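Local structure of MutT/nudix family protein (Enterococcus faecalis, 2FML) at residues D199-E204 against K226-D231; T216-R221 against V230-I235. The protein is of unknown function but joins a Nudix domain to an NrtR-type winged-helix domain, so it may be a nucleotide-sensing transcription regulator of the NrtR kind. All blocks are in the same frame, centred on the assembly; numbering follows the deposited sequence.

Both contacts use helix 217-228, contact 1 at its C-terminal end and contact 2 at its N-terminal turns, and their centres lie about 10 Å apart. Contact 1 (199-204 with 226-231) is apolar and buried; it sets the residues that follow helix 186-200 against the last turn of helix 217-228. Contact 2 (216-221 with 230-235) lies nearer the surface and is polar at its centre, tying the loop after that helix back to its start. The two share Val230 and Asp231 and meet where Leu228 CD1 lies 4.0 Å from Ile235 CD1. Their centres are about 17 and 25 Å from that of the chain.

Contact 1: residues D199-E204 against K226-D231; sequences DKMEHE and KFLGVD
Selenomethionine Met201 reaches across to the last turn of helix 217-228 and touches two successive residues there, Phe227 and Leu228. Its terminal methyl ends among the branches of Leu228: CE of Met201 is 3.5 Å from CG of Leu228 and 3.8 Å from its CD1. One bond back, the selenium of Met201 rests 3.8 Å from CB of Phe227, at the root of that side chain. The same SE is 5.0 Å from the centroid of the Phe227 ring and 48° off the ring normal, an oblique Met-aromatic contact. Met201 CG sits between its backbone N and carbonyl carbon (chi1 65°), and beyond it the chain runs extended, which lets SE and CE span the gap between backbones whose nearest CA atoms, those of Met201 and Phe227, are 9.3 Å apart.

Farther out, the Phe227 ring meets that of Phe194 on helix 186-200, while Val207 touches both Phe227 and Met201, and Phe224 also packs on Met201. After Met201 the chain turns: Lys200 O accepts from His203 N at 3.2 Å and from Glu204 N at 2.7 Å. After Leu228, Gly229 takes the chain out of helical geometry with a positive phi, and Phe227 O takes a hydrogen bond from Arg153. His203 stacks on His203 of the second subunit, so this turn also reaches the dimer interface. The arrangement is a small apolar contact between the residues after helix 186-200 and the C-terminal turn of helix 217-228, with Met201 and Phe227 buried, Leu228 at its margin and segment 226-231 belonging to the NrtR-type winged-helix region.

Contact 2: residues T216-R221 against V230-I235; sequences TITEAR and VDYRSI
Ile235 O is gripped by two nitrogens of the Arg221 guanidinium. The stronger bond comes from Arg221 NE, 2.8 Å from Ile235 O with an N-H...O angle of 153°; the oxygen lies at the guanidinium edge, 15° out of its plane. Arg221 NH2 adds a weak bond to Ile235 O at 3.1 Å. The same NH2 is 3.0 Å from Tyr232 O and also approaches the Tyr232 ring, lying 3.9 Å from CD1. A bend at chi3 (63°) swings the guanidinium round to these carbonyls.

Arg221 stands on helix 217-228, whose first turn is closed by a capping box: Glu219 N donates to Thr216 OG1, and Thr216 N to Glu219 OE1. In the NrtR-type winged-helix region this helix is followed by helix 237-244, and the arginine bonds to Ile235, just past the 3-10 segment 232-234 in the loop joining the two helices. His237 at the start of the second helix touches Arg221 and Thr218.

Ile235 CD1 lies against the backbone oxygen of Arg221, 3.6 Å from Arg221 O, and Thr218 CG2 approaches Tyr232 CE1 obliquely at 4.2 Å. Arg233 CG covers one face of the Tyr232 ring, offset toward its rim, and Lys222 makes a cation-pi contact with that ring.

Contact 1: residues D199-E204 against K226-D231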
ATOM      1  N   ASP A 199       6.727   6.464 -11.542  1.00 69.90           N
ATOM      2  CA  ASP A 199       5.672   7.376 -11.017  1.00 70.81           C
ATOM      3  C   ASP A 199       6.085   8.346  -9.922  1.00 70.95           C
ATOM      4  O   ASP A 199       5.423   9.381  -9.731  1.00 71.32           O
ATOM      5  CB  ASP A 199       4.446   6.614 -10.479  1.00 70.75           C
ATOM      6  CG  ASP A 199       3.692   5.864 -11.568  1.00 72.72           C
ATOM      7  OD1 ASP A 199       3.972   6.133 -12.763  1.00 75.41           O
ATOM      8  OD2 ASP A 199       2.842   4.993 -11.234  1.00 73.85           O
ATOM      9  N   LYS A 200       7.147   8.024  -9.194  1.00 71.01           N
ATOM     10  CA  LYS A 200       7.459   8.738  -7.960  1.00 70.66           C
ATOM     11  C   LYS A 200       8.703   9.588  -8.109  1.00 71.05           C
ATOM     12  O   LYS A 200       8.774  10.673  -7.514  1.00 70.15           O
ATOM     13  CB  LYS A 200       7.587   7.750  -6.778  1.00 71.01           C
ATOM     14  CG  LYS A 200       6.818   8.152  -5.559  1.00 70.97           C
ATOM     15  CD  LYS A 200       6.074   6.967  -4.975  1.00 73.27           C
ATOM     16  CE  LYS A 200       4.769   7.441  -4.325  1.00 75.31           C
ATOM     17  NZ  LYS A 200       3.727   6.358  -4.205  1.00 74.40           N
HETATM   18  N   MSE A 201       9.658   9.118  -8.931  1.00 71.07           N
HETATM   19  CA  MSE A 201      11.013   9.683  -8.941  1.00 71.65           C
HETATM   20  C   MSE A 201      11.126  11.171  -9.295  1.00 71.34           C
HETATM   21  O   MSE A 201      12.046  11.832  -8.831  1.00 70.55           O
HETATM   22  CB  MSE A 201      11.966   8.842  -9.791  1.00 70.77           C
HETATM   23  CG  MSE A 201      11.626   8.806 -11.252  1.00 71.22           C
HETATM   24 SE   MSE A 201      12.760   7.523 -12.206  1.00 74.12          SE
HETATM   25  CE  MSE A 201      12.600   8.363 -14.073  1.00 66.92           C
ATOM     26  N   GLU A 202      10.169  11.684 -10.070  1.00 72.22           N
ATOM     27  CA  GLU A 202      10.189  13.082 -10.541  1.00 72.92           C
ATOM     28  C   GLU A 202       9.927  14.092  -9.416  1.00 72.70           C
ATOM     29  O   GLU A 202      10.436  15.217  -9.464  1.00 72.75           O
ATOM     30  CB  GLU A 202       9.198  13.315 -11.697  1.00 72.80           C
ATOM     31  CG  GLU A 202       9.612  14.470 -12.642  1.00 74.23           C
ATOM     32  CD  GLU A 202       8.472  15.105 -13.482  1.00 75.15           C
ATOM     33  OE1 GLU A 202       8.493  16.356 -13.686  1.00 79.44           O
ATOM     34  OE2 GLU A 202       7.564  14.375 -13.946  1.00 78.69           O
ATOM     35  N   HIS A 203       9.161  13.676  -8.403  1.00 72.22           N
ATOM     36  CA  HIS A 203       8.713  14.542  -7.304  1.00 71.79           C
ATOM     37  C   HIS A 203       9.052  13.950  -5.923  1.00 70.76           C
ATOM     38  O   HIS A 203       8.851  14.605  -4.860  1.00 70.98           O
ATOM     39  CB  HIS A 203       7.195  14.760  -7.396  1.00 72.62           C
ATOM     40  CG  HIS A 203       6.713  15.097  -8.777  1.00 74.95           C
ATOM     41  ND1 HIS A 203       6.013  14.198  -9.564  1.00 76.47           N
ATOM     42  CD2 HIS A 203       6.834  16.236  -9.511  1.00 75.28           C
ATOM     43  CE1 HIS A 203       5.726  14.770 -10.725  1.00 77.41           C
ATOM     44  NE2 HIS A 203       6.212  16.006 -10.716  1.00 76.79           N
ATOM     45  N   GLU A 204       9.543  12.711  -5.939  1.00 68.60           N
ATOM     46  CA  GLU A 204      10.104  12.100  -4.745  1.00 67.66           C
ATOM     47  C   GLU A 204      11.205  11.123  -5.176  1.00 66.50           C
ATOM     48  O   GLU A 204      10.941   9.949  -5.434  1.00 65.05           O
ATOM     49  CB  GLU A 204       9.007  11.436  -3.913  1.00 67.51           C
ATOM     50  CG  GLU A 204       9.486  10.714  -2.690  1.00 69.76           C
ATOM     51  CD  GLU A 204       8.395   9.781  -2.143  1.00 72.38           C
ATOM     52  OE1 GLU A 204       7.321  10.275  -1.745  1.00 70.69           O
ATOM     53  OE2 GLU A 204       8.602   8.546  -2.157  1.00 77.62           O
ATOM     54  N   LYS A 226      17.712   4.992 -17.086  1.00 62.84           N
ATOM     55  CA  LYS A 226      17.529   3.519 -16.977  1.00 63.74           C
ATOM     56  C   LYS A 226      16.054   3.150 -16.660  1.00 63.65           C
ATOM     57  O   LYS A 226      15.528   2.160 -17.177  1.00 63.32           O
ATOM     58  CB  LYS A 226      18.474   2.821 -15.941  1.00 63.95           C
ATOM     59  CG  LYS A 226      20.002   2.752 -16.263  1.00 62.72           C
ATOM     60  CD  LYS A 226      20.356   2.887 -17.736  1.00 66.04           C
ATOM     61  CE  LYS A 226      20.615   1.583 -18.471  1.00 67.90           C
ATOM     62  NZ  LYS A 226      21.400   1.809 -19.785  1.00 62.96           N
ATOM     63  N   PHE A 227      15.403   3.946 -15.806  1.00 63.19           N
ATOM     64  CA  PHE A 227      13.958   3.775 -15.557  1.00 62.35           C
ATOM     65  C   PHE A 227      13.057   4.271 -16.702  1.00 61.79           C
ATOM     66  O   PHE A 227      11.993   3.685 -16.952  1.00 61.51           O
ATOM     67  CB  PHE A 227      13.558   4.375 -14.214  1.00 61.32           C
ATOM     68  CG  PHE A 227      14.007   3.551 -13.050  1.00 60.81           C
ATOM     69  CD1 PHE A 227      13.309   2.377 -12.686  1.00 60.53           C
ATOM     70  CD2 PHE A 227      15.126   3.917 -12.331  1.00 57.59           C
ATOM     71  CE1 PHE A 227      13.708   1.584 -11.613  1.00 62.37           C
ATOM     72  CE2 PHE A 227      15.523   3.171 -11.246  1.00 60.48           C
ATOM     73  CZ  PHE A 227      14.839   1.979 -10.883  1.00 61.72           C
ATOM     74  N   LEU A 228      13.500   5.322 -17.391  1.00 60.94           N
ATOM     75  CA  LEU A 228      12.755   5.916 -18.511  1.00 60.09           C
ATOM     76  C   LEU A 228      12.934   5.100 -19.765  1.00 60.02           C
ATOM     77  O   LEU A 228      12.043   5.033 -20.586  1.00 59.58           O
ATOM     78  CB  LEU A 228      13.152   7.395 -18.717  1.00 59.97           C
ATOM     79  CG  LEU A 228      12.592   8.299 -17.595  1.00 60.65           C
ATOM     80  CD1 LEU A 228      13.216   9.686 -17.529  1.00 59.12           C
ATOM     81  CD2 LEU A 228      11.068   8.398 -17.632  1.00 58.00           C
ATOM     82  N   GLY A 229      14.090   4.447 -19.885  1.00 61.00           N
ATOM     83  CA  GLY A 229      14.411   3.607 -21.036  1.00 61.58           C
ATOM     84  C   GLY A 229      14.914   4.453 -22.182  1.00 62.06           C
ATOM     85  O   GLY A 229      14.763   4.095 -23.334  1.00 62.46           O
ATOM     86  N   VAL A 230      15.511   5.590 -21.842  1.00 62.59           N
ATOM     87  CA  VAL A 230      16.085   6.513 -22.799  1.00 62.14           C
ATOM     88  C   VAL A 230      17.625   6.661 -22.560  1.00 62.29           C
ATOM     89  O   VAL A 230      18.166   6.249 -21.538  1.00 61.72           O
ATOM     90  CB  VAL A 230      15.395   7.919 -22.713  1.00 61.93           C
ATOM     91  CG1 VAL A 230      13.885   7.826 -22.918  1.00 61.69           C
ATOM     92  CG2 VAL A 230      15.714   8.591 -21.387  1.00 62.20           C
ATOM     93  N   ASP A 231      18.296   7.272 -23.525  1.00 62.40           N
ATOM     94  CA  ASP A 231      19.669   7.717 -23.420  1.00 62.69           C
ATOM     95  C   ASP A 231      19.743   8.916 -22.448  1.00 62.59           C
ATOM     96  O   ASP A 231      19.059   9.937 -22.637  1.00 62.17           O
ATOM     97  CB  ASP A 231      20.093   8.118 -24.840  1.00 62.72           C
ATOM     98  CG  ASP A 231      21.580   8.485 -24.975  1.00 63.74           C
ATOM     99  OD1 ASP A 231      21.877   9.128 -26.005  1.00 67.67           O
ATOM    100  OD2 ASP A 231      22.446   8.133 -24.140  1.00 61.51           O
TER

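Contact 2: residues T216-R221 against V230-I235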
ATOM      1  N   THR A 216      26.566  13.198  -8.653  1.00 61.61           N
ATOM      2  CA  THR A 216      26.414  14.251  -9.653  1.00 61.83           C
ATOM      3  C   THR A 216      25.030  14.260 -10.357  1.00 62.47           C
ATOM      4  O   THR A 216      24.250  13.255 -10.341  1.00 62.76           O
ATOM      5  CB  THR A 216      27.531  14.189 -10.749  1.00 61.79           C
ATOM      6  OG1 THR A 216      27.454  12.938 -11.436  1.00 61.54           O
ATOM      7  CG2 THR A 216      28.911  14.338 -10.151  1.00 61.06           C
ATOM      8  N   ILE A 217      24.724  15.396 -10.986  1.00 62.72           N
ATOM      9  CA  ILE A 217      23.566  15.485 -11.875  1.00 63.66           C
ATOM     10  C   ILE A 217      23.629  14.448 -13.044  1.00 63.97           C
ATOM     11  O   ILE A 217      22.615  13.861 -13.386  1.00 64.05           O
ATOM     12  CB  ILE A 217      23.291  16.945 -12.346  1.00 63.59           C
ATOM     13  CG1 ILE A 217      23.122  17.889 -11.142  1.00 63.60           C
ATOM     14  CG2 ILE A 217      22.030  16.994 -13.198  1.00 64.36           C
ATOM     15  CD1 ILE A 217      22.062  17.441 -10.086  1.00 63.12           C
ATOM     16  N   THR A 218      24.818  14.205 -13.614  1.00 64.59           N
ATOM     17  CA  THR A 218      24.998  13.130 -14.621  1.00 64.27           C
ATOM     18  C   THR A 218      24.650  11.709 -14.107  1.00 63.97           C
ATOM     19  O   THR A 218      23.968  10.938 -14.800  1.00 63.76           O
ATOM     20  CB  THR A 218      26.408  13.158 -15.286  1.00 63.90           C
ATOM     21  OG1 THR A 218      26.614  14.440 -15.888  1.00 65.10           O
ATOM     22  CG2 THR A 218      26.516  12.077 -16.391  1.00 63.14           C
ATOM     23  N   GLU A 219      25.112  11.353 -12.914  1.00 63.65           N
ATOM     24  CA  GLU A 219      24.712  10.052 -12.337  1.00 63.91           C
ATOM     25  C   GLU A 219      23.185   9.972 -12.141  1.00 64.14           C
ATOM     26  O   GLU A 219      22.555   8.973 -12.485  1.00 64.65           O
ATOM     27  CB  GLU A 219      25.457   9.750 -11.021  1.00 63.69           C
ATOM     28  CG  GLU A 219      27.001   9.577 -11.153  1.00 63.57           C
ATOM     29  CD  GLU A 219      27.762   9.663  -9.800  1.00 63.57           C
ATOM     30  OE1 GLU A 219      27.180  10.151  -8.803  1.00 63.10           O
ATOM     31  OE2 GLU A 219      28.932   9.217  -9.728  1.00 59.74           O
ATOM     32  N   ALA A 220      22.593  11.027 -11.587  1.00 64.08           N
ATOM     33  CA  ALA A 220      21.158  11.055 -11.351  1.00 63.15           C
ATOM     34  C   ALA A 220      20.410  10.959 -12.664  1.00 63.32           C
ATOM     35  O   ALA A 220      19.444  10.228 -12.757  1.00 62.63           O
ATOM     36  CB  ALA A 220      20.750  12.332 -10.590  1.00 63.19           C
ATOM     37  N   ARG A 221      20.830  11.727 -13.674  1.00 63.36           N
ATOM     38  CA  ARG A 221      20.274  11.556 -15.022  1.00 63.69           C
ATOM     39  C   ARG A 221      20.359  10.100 -15.552  1.00 63.98           C
ATOM     40  O   ARG A 221      19.392   9.616 -16.144  1.00 64.16           O
ATOM     41  CB  ARG A 221      20.891  12.544 -16.002  1.00 63.33           C
ATOM     42  CG  ARG A 221      20.404  13.977 -15.795  1.00 63.65           C
ATOM     43  CD  ARG A 221      21.406  15.036 -16.355  1.00 64.35           C
ATOM     44  NE  ARG A 221      21.529  14.877 -17.792  1.00 63.86           N
ATOM     45  CZ  ARG A 221      22.669  14.679 -18.443  1.00 64.51           C
ATOM     46  NH1 ARG A 221      23.827  14.665 -17.797  1.00 64.43           N
ATOM     47  NH2 ARG A 221      22.643  14.511 -19.759  1.00 64.02           N
ATOM     48  N   VAL A 230      15.511   5.590 -21.842  1.00 62.59           N
ATOM     49  CA  VAL A 230      16.085   6.513 -22.799  1.00 62.14           C
ATOM     50  C   VAL A 230      17.625   6.661 -22.560  1.00 62.29           C
ATOM     51  O   VAL A 230      18.166   6.249 -21.538  1.00 61.72           O
ATOM     52  CB  VAL A 230      15.395   7.919 -22.713  1.00 61.93           C
ATOM     53  CG1 VAL A 230      13.885   7.826 -22.918  1.00 61.69           C
ATOM     54  CG2 VAL A 230      15.714   8.591 -21.387  1.00 62.20           C
ATOM     55  N   ASP A 231      18.296   7.272 -23.525  1.00 62.40           N
ATOM     56  CA  ASP A 231      19.669   7.717 -23.420  1.00 62.69           C
ATOM     57  C   ASP A 231      19.743   8.916 -22.448  1.00 62.59           C
ATOM     58  O   ASP A 231      19.059   9.937 -22.637  1.00 62.17           O
ATOM     59  CB  ASP A 231      20.093   8.118 -24.840  1.00 62.72           C
ATOM     60  CG  ASP A 231      21.580   8.485 -24.975  1.00 63.74           C
ATOM     61  OD1 ASP A 231      21.877   9.128 -26.005  1.00 67.67           O
ATOM     62  OD2 ASP A 231      22.446   8.133 -24.140  1.00 61.51           O
ATOM     63  N   TYR A 232      20.557   8.790 -21.398  1.00 62.87           N
ATOM     64  CA  TYR A 232      20.791   9.895 -20.436  1.00 62.83           C
ATOM     65  C   TYR A 232      21.040  11.294 -21.088  1.00 63.02           C
ATOM     66  O   TYR A 232      20.693  12.341 -20.514  1.00 62.34           O
ATOM     67  CB  TYR A 232      21.916   9.516 -19.454  1.00 62.04           C
ATOM     68  CG  TYR A 232      23.306   9.694 -19.995  1.00 61.18           C
ATOM     69  CD1 TYR A 232      24.008  10.886 -19.784  1.00 61.21           C
ATOM     70  CD2 TYR A 232      23.923   8.682 -20.725  1.00 61.93           C
ATOM     71  CE1 TYR A 232      25.286  11.069 -20.282  1.00 60.38           C
ATOM     72  CE2 TYR A 232      25.215   8.838 -21.225  1.00 62.85           C
ATOM     73  CZ  TYR A 232      25.906  10.046 -21.009  1.00 62.47           C
ATOM     74  OH  TYR A 232      27.204  10.211 -21.511  1.00 58.20           O
ATOM     75  N   ARG A 233      21.594  11.296 -22.300  1.00 63.96           N
ATOM     76  CA  ARG A 233      21.940  12.538 -22.998  1.00 65.12           C
ATOM     77  C   ARG A 233      20.712  13.268 -23.513  1.00 65.65           C
ATOM     78  O   ARG A 233      20.794  14.472 -23.821  1.00 65.88           O
ATOM     79  CB  ARG A 233      22.938  12.281 -24.130  1.00 65.01           C
ATOM     80  CG  ARG A 233      24.113  11.493 -23.632  1.00 67.00           C
ATOM     81  CD  ARG A 233      25.229  11.383 -24.588  1.00 69.56           C
ATOM     82  NE  ARG A 233      24.829  10.681 -25.797  1.00 75.00           N
ATOM     83  CZ  ARG A 233      25.357   9.539 -26.230  1.00 77.89           C
ATOM     84  NH1 ARG A 233      26.315   8.914 -25.520  1.00 78.36           N
ATOM     85  NH2 ARG A 233      24.917   9.020 -27.383  1.00 77.68           N
ATOM     86  N   SER A 234      19.589  12.540 -23.574  1.00 66.11           N
ATOM     87  CA  SER A 234      18.296  13.081 -23.997  1.00 66.86           C
ATOM     88  C   SER A 234      17.543  13.792 -22.840  1.00 67.02           C
ATOM     89  O   SER A 234      16.510  14.471 -23.063  1.00 67.20           O
ATOM     90  CB  SER A 234      17.452  11.987 -24.683  1.00 66.94           C
ATOM     91  OG  SER A 234      16.723  11.192 -23.744  1.00 68.06           O
ATOM     92  N   ILE A 235      18.071  13.643 -21.617  1.00 67.05           N
ATOM     93  CA  ILE A 235      17.616  14.425 -20.466  1.00 67.65           C
ATOM     94  C   ILE A 235      18.533  15.648 -20.277  1.00 69.01           C
ATOM     95  O   ILE A 235      19.660  15.518 -19.779  1.00 69.72           O
ATOM     96  CB  ILE A 235      17.572  13.598 -19.146  1.00 68.24           C
ATOM     97  CG1 ILE A 235      17.008  12.172 -19.387  1.00 67.16           C
ATOM     98  CG2 ILE A 235      16.818  14.404 -18.050  1.00 67.93           C
ATOM     99  CD1 ILE A 235      16.857  11.276 -18.132  1.00 66.59           C
TER